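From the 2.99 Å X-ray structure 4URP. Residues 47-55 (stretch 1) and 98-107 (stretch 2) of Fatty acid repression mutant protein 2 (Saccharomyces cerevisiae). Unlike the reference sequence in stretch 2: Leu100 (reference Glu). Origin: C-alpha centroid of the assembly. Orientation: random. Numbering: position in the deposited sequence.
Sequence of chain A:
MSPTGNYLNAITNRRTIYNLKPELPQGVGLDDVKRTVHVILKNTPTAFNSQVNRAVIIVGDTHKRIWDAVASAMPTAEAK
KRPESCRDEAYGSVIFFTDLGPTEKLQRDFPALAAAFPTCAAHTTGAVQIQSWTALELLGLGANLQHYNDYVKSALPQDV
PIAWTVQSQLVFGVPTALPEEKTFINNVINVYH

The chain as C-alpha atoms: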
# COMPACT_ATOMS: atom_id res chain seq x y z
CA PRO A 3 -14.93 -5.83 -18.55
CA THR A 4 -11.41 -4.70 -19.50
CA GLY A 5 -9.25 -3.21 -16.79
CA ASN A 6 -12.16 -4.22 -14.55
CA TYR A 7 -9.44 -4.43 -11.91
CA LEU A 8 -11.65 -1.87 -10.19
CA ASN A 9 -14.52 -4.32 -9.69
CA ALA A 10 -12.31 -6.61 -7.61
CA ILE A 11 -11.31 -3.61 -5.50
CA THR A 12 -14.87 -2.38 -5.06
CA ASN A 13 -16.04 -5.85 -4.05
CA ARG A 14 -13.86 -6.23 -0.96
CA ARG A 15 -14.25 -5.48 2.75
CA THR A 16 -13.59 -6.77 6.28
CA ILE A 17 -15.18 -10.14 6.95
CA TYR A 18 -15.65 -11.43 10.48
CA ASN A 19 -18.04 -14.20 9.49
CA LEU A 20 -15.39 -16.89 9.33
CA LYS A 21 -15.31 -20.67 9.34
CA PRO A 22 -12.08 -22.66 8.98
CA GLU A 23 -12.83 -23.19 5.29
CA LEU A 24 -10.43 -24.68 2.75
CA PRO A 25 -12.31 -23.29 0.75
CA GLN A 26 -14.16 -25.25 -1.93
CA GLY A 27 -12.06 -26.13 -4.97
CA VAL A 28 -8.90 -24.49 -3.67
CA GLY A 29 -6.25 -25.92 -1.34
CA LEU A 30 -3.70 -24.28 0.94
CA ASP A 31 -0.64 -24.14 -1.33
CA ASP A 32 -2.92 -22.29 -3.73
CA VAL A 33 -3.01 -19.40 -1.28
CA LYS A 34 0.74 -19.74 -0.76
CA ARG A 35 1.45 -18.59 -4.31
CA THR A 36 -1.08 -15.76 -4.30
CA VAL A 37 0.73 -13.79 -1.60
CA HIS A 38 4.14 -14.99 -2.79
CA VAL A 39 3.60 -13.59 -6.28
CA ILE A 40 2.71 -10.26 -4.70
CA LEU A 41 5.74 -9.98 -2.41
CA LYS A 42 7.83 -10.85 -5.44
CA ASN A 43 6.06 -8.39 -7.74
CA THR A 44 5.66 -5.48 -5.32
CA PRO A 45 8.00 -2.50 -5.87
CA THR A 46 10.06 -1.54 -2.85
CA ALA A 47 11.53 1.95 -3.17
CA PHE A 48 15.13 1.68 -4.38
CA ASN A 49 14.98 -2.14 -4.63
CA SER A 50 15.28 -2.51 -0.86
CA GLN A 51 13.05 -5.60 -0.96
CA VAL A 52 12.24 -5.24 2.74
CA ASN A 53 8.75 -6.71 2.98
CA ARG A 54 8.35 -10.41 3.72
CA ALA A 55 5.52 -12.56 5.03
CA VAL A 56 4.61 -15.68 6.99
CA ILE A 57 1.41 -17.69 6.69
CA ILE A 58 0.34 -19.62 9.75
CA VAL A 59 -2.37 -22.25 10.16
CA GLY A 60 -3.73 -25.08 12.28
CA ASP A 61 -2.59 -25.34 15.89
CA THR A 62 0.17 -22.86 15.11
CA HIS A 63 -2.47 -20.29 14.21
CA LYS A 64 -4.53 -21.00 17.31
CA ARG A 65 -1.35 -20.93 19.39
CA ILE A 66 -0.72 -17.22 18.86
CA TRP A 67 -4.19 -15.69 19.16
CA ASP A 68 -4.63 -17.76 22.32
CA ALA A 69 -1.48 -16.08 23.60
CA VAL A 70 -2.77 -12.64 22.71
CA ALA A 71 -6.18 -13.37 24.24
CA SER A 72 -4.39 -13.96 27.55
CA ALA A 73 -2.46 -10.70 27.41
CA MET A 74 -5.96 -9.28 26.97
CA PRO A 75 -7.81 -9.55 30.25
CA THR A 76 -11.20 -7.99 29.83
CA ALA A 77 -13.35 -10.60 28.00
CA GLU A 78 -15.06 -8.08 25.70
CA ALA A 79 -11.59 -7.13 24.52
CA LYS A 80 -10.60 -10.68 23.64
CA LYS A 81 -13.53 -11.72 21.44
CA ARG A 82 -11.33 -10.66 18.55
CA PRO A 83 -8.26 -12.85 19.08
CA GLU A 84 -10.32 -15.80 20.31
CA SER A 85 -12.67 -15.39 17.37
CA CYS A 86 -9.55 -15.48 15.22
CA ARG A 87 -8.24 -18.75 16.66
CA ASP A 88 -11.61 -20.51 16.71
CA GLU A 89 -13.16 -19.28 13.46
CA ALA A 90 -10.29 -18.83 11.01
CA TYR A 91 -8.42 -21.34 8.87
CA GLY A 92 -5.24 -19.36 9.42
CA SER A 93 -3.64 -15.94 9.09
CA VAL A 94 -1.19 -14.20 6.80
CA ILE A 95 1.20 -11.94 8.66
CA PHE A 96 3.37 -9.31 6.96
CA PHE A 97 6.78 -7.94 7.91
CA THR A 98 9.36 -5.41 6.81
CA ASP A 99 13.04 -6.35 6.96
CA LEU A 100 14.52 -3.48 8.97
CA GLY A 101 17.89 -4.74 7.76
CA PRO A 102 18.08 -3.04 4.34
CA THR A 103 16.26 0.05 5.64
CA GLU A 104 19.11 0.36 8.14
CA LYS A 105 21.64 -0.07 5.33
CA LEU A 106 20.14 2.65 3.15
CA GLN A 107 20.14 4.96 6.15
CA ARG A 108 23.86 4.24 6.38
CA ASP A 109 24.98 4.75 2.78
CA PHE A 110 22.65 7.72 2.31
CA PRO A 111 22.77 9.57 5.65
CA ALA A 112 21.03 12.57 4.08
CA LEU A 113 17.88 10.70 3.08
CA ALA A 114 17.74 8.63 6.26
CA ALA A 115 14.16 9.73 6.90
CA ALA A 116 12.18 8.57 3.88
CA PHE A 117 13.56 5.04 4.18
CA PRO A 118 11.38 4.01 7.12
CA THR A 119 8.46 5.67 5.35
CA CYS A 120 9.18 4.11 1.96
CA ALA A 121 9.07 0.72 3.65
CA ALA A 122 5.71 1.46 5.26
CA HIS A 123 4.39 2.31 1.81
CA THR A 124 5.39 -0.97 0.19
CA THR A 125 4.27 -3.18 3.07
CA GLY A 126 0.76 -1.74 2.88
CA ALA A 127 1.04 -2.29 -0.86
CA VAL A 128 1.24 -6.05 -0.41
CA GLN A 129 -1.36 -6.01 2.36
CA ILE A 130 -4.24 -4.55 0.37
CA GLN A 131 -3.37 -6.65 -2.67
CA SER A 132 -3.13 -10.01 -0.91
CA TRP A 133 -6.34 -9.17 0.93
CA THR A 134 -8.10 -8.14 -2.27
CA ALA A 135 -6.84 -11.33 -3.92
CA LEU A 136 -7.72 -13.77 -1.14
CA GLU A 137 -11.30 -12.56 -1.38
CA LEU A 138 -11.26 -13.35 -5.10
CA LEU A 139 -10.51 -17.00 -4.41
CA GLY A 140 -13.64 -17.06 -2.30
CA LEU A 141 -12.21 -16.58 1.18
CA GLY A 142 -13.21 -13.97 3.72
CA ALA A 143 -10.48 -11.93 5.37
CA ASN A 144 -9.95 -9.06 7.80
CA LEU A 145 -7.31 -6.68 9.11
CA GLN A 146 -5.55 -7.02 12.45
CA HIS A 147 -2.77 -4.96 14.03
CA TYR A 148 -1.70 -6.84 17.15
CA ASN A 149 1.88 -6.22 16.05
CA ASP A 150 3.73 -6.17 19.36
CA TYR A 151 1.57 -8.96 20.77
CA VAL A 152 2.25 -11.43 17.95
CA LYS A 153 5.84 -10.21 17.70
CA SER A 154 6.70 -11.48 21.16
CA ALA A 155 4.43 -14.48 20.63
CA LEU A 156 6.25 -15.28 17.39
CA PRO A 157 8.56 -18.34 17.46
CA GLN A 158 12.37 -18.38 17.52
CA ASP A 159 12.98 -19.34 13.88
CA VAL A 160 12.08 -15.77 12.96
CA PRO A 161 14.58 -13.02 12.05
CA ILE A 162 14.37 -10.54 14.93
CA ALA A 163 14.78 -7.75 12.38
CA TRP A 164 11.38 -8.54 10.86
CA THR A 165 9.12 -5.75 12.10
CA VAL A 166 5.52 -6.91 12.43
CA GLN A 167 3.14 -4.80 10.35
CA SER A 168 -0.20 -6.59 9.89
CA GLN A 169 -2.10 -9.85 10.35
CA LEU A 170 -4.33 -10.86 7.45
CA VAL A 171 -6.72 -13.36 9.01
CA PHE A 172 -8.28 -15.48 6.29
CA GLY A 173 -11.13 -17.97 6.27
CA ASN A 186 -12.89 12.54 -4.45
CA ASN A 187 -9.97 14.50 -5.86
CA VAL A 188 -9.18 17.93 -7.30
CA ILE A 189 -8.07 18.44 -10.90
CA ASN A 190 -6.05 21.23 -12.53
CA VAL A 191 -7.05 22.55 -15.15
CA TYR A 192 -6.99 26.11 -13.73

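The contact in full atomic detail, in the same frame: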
# COMPACT_ATOMS: atom_id res chain seq x y z
N ALA A 47 10.79 0.77 -2.75
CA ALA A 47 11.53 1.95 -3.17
C ALA A 47 13.03 1.70 -3.11
O ALA A 47 13.56 1.36 -2.06
CB ALA A 47 11.15 3.14 -2.32
N PHE A 48 13.69 1.86 -4.26
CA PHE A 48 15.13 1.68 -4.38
C PHE A 48 15.57 0.23 -4.18
O PHE A 48 16.58 -0.03 -3.55
CB PHE A 48 15.90 2.62 -3.45
CG PHE A 48 15.37 4.03 -3.45
CD1 PHE A 48 14.97 4.64 -4.62
CD2 PHE A 48 15.28 4.74 -2.26
CE1 PHE A 48 14.48 5.92 -4.61
CE2 PHE A 48 14.79 6.03 -2.25
CZ PHE A 48 14.39 6.62 -3.43
N ASN A 49 14.77 -0.69 -4.74
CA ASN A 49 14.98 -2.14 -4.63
C ASN A 49 15.48 -2.64 -3.28
O ASN A 49 16.37 -3.49 -3.21
CB ASN A 49 15.85 -2.70 -5.76
CG ASN A 49 15.07 -3.63 -6.67
OD1 ASN A 49 13.84 -3.57 -6.73
ND2 ASN A 49 15.78 -4.50 -7.38
N SER A 50 14.90 -2.11 -2.21
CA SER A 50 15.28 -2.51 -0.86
C SER A 50 14.78 -3.92 -0.55
O SER A 50 15.43 -4.66 0.20
CB SER A 50 14.73 -1.52 0.16
OG SER A 50 13.34 -1.33 0.00
N GLN A 51 13.64 -4.27 -1.12
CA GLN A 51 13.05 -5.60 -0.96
C GLN A 51 12.91 -5.98 0.51
O GLN A 51 13.38 -7.04 0.94
CB GLN A 51 13.87 -6.64 -1.73
CG GLN A 51 13.99 -6.33 -3.21
CD GLN A 51 14.90 -7.29 -3.95
OE1 GLN A 51 15.28 -8.33 -3.42
NE2 GLN A 51 15.26 -6.94 -5.18
N VAL A 52 12.28 -5.11 1.28
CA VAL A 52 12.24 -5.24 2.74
C VAL A 52 11.05 -6.04 3.25
O VAL A 52 11.12 -6.64 4.32
CB VAL A 52 12.23 -3.86 3.42
CG1 VAL A 52 13.55 -3.15 3.20
CG2 VAL A 52 11.07 -3.02 2.92
N ASN A 53 9.95 -6.05 2.51
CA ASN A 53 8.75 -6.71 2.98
C ASN A 53 8.74 -8.21 2.74
O ASN A 53 8.95 -8.68 1.62
CB ASN A 53 7.50 -6.06 2.39
CG ASN A 53 7.64 -5.76 0.92
OD1 ASN A 53 8.53 -6.27 0.25
ND2 ASN A 53 6.75 -4.92 0.41
N ARG A 54 8.52 -8.97 3.81
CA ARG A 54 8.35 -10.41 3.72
C ARG A 54 7.02 -10.79 4.35
O ARG A 54 6.24 -9.92 4.73
CB ARG A 54 9.49 -11.15 4.40
CG ARG A 54 10.23 -10.35 5.45
CD ARG A 54 11.51 -9.78 4.89
NE ARG A 54 11.99 -10.55 3.75
CZ ARG A 54 13.17 -10.37 3.17
NH1 ARG A 54 14.02 -9.46 3.63
NH2 ARG A 54 13.51 -11.12 2.14
N ALA A 55 6.76 -12.09 4.44
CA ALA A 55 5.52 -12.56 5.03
C ALA A 55 5.63 -13.99 5.55
O ALA A 55 6.51 -14.75 5.16
CB ALA A 55 4.38 -12.46 4.02
N THR A 98 8.45 -6.24 7.58
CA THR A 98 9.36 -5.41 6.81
C THR A 98 10.77 -5.59 7.37
O THR A 98 11.04 -5.23 8.51
CB THR A 98 9.02 -3.92 6.88
OG1 THR A 98 8.37 -3.64 8.13
CG2 THR A 98 8.10 -3.53 5.73
N ASP A 99 11.65 -6.15 6.55
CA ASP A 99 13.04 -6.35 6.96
C ASP A 99 13.68 -5.00 7.25
O ASP A 99 13.97 -4.23 6.34
CB ASP A 99 13.82 -7.09 5.87
CG ASP A 99 15.05 -7.77 6.40
OD1 ASP A 99 15.57 -7.35 7.46
OD2 ASP A 99 15.51 -8.74 5.76
N LEU A 100 13.90 -4.73 8.53
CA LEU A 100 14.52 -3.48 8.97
C LEU A 100 15.99 -3.45 8.60
O LEU A 100 16.65 -2.42 8.70
CB LEU A 100 14.34 -3.30 10.48
CG LEU A 100 13.61 -2.03 10.93
CD1 LEU A 100 14.51 -0.81 10.81
CD2 LEU A 100 12.34 -1.84 10.12
N GLY A 101 16.51 -4.60 8.18
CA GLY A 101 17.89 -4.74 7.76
C GLY A 101 18.32 -3.78 6.66
O GLY A 101 19.17 -2.93 6.89
N PRO A 102 17.74 -3.93 5.46
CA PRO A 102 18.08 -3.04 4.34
C PRO A 102 17.80 -1.57 4.67
O PRO A 102 18.62 -0.71 4.36
CB PRO A 102 17.15 -3.52 3.22
CG PRO A 102 16.87 -4.93 3.55
CD PRO A 102 16.82 -5.00 5.04
N THR A 103 16.66 -1.31 5.29
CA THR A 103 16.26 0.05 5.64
C THR A 103 17.28 0.69 6.58
O THR A 103 17.40 1.91 6.63
CB THR A 103 14.86 0.08 6.28
OG1 THR A 103 13.95 -0.66 5.46
CG2 THR A 103 14.35 1.50 6.42
N GLU A 104 18.02 -0.14 7.31
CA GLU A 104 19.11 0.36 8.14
C GLU A 104 20.37 0.56 7.31
O GLU A 104 21.22 1.39 7.64
CB GLU A 104 19.39 -0.61 9.29
CG GLU A 104 18.41 -0.47 10.43
CD GLU A 104 18.64 -1.48 11.53
OE1 GLU A 104 19.20 -2.55 11.23
OE2 GLU A 104 18.28 -1.19 12.69
N LYS A 105 20.49 -0.19 6.22
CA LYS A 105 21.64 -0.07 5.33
C LYS A 105 21.55 1.18 4.48
O LYS A 105 22.54 1.88 4.28
CB LYS A 105 21.77 -1.30 4.43
CG LYS A 105 22.96 -1.23 3.49
CD LYS A 105 22.89 -2.30 2.42
CE LYS A 105 21.89 -1.93 1.34
NZ LYS A 105 22.32 -0.72 0.58
N LEU A 106 20.36 1.46 3.97
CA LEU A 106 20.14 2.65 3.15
C LEU A 106 20.30 3.92 3.97
O LEU A 106 20.74 4.95 3.46
CB LEU A 106 18.76 2.62 2.50
CG LEU A 106 18.62 1.71 1.28
CD1 LEU A 106 17.83 0.46 1.61
CD2 LEU A 106 17.97 2.47 0.13
N GLN A 107 19.96 3.83 5.25
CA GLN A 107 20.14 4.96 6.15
C GLN A 107 21.63 5.20 6.39
O GLN A 107 22.04 6.30 6.75
CB GLN A 107 19.43 4.71 7.48
CG GLN A 107 17.93 4.91 7.43
CD GLN A 107 17.26 4.58 8.74
OE1 GLN A 107 17.49 3.51 9.32
NE2 GLN A 107 16.43 5.49 9.23

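The contact is built around the point where stretch 2 leaves an extended segment and enters a helix, and Asp99 is the residue that organizes it. Its backbone N donates to Val52 O at 2.3 Å, nearly linear but very short, a length to be read with caution at 2.99 Å resolution. Thr98 CA also approaches Val52 O, at 3.3 Å in a CA-H...O contact, so one carbonyl receives two neighbouring groups of the other chain segment.

The side chain of Asp99 serves two partners at once. With chi1 in the t well and its CA-to-CB bond directed toward stretch 1, the carboxylate sits where its two oxygens can be used separately. OD1 accepts from Gly101 N at 3.0 Å, capping the start of the helix, while OD2 lies 2.7 Å from Arg54 NH1 in a salt bridge. The cap satisfies a backbone NH inside the stretch; the salt bridge ties the same carboxylate across the contact. The lack of a side chain at Gly101 suits this arrangement, since an ideal CB there would lie only 2.8 Å from Asp99 OD1.

Arg54 reaches its partner along an unusual path. Its CA-to-CB bond points sideways, yet the end of the side chain comes nearer, through chi1 of 23°, chi2 of -100° and chi3 of -23°, all between wells. The guanidinium meets the carboxylate obliquely. Three off-well torsions coincide with the salt bridge, but they do not show that it strains the chain, and such angles are less certain at this resolution.

Beyond the polar junction, the first turns of the helix offer Pro102, Thr103 and Leu106 to stretch 1. Val52, buried and in the m rotamer, has the most area covered of any residue here. Its CG1 packs 3.6 Å from Pro102 CB and 3.4 Å from Thr103 OG1, while its CG2 lies 4.1 Å from Thr98 CG2; the two branches thus reach the helix and the strand-like segment respectively.

Leu106, one turn beyond Pro102, points toward stretch 1 and spreads its methyls over two residues. CD1 lies 4.0 Å from Ser50 CB, and CD2 lies 4.1 Å from Phe48 CB, near the plane of the Phe48 ring at its edge. Ser50 presents its CB to the apolar helix face while its hydroxyl, at chi1 p, turns back to make a weak hydrogen bond, OG to Ala47 O at 3.4 Å. The rule to take away is a capping aspartate shared with a salt bridge, followed by apolar packing along the helix.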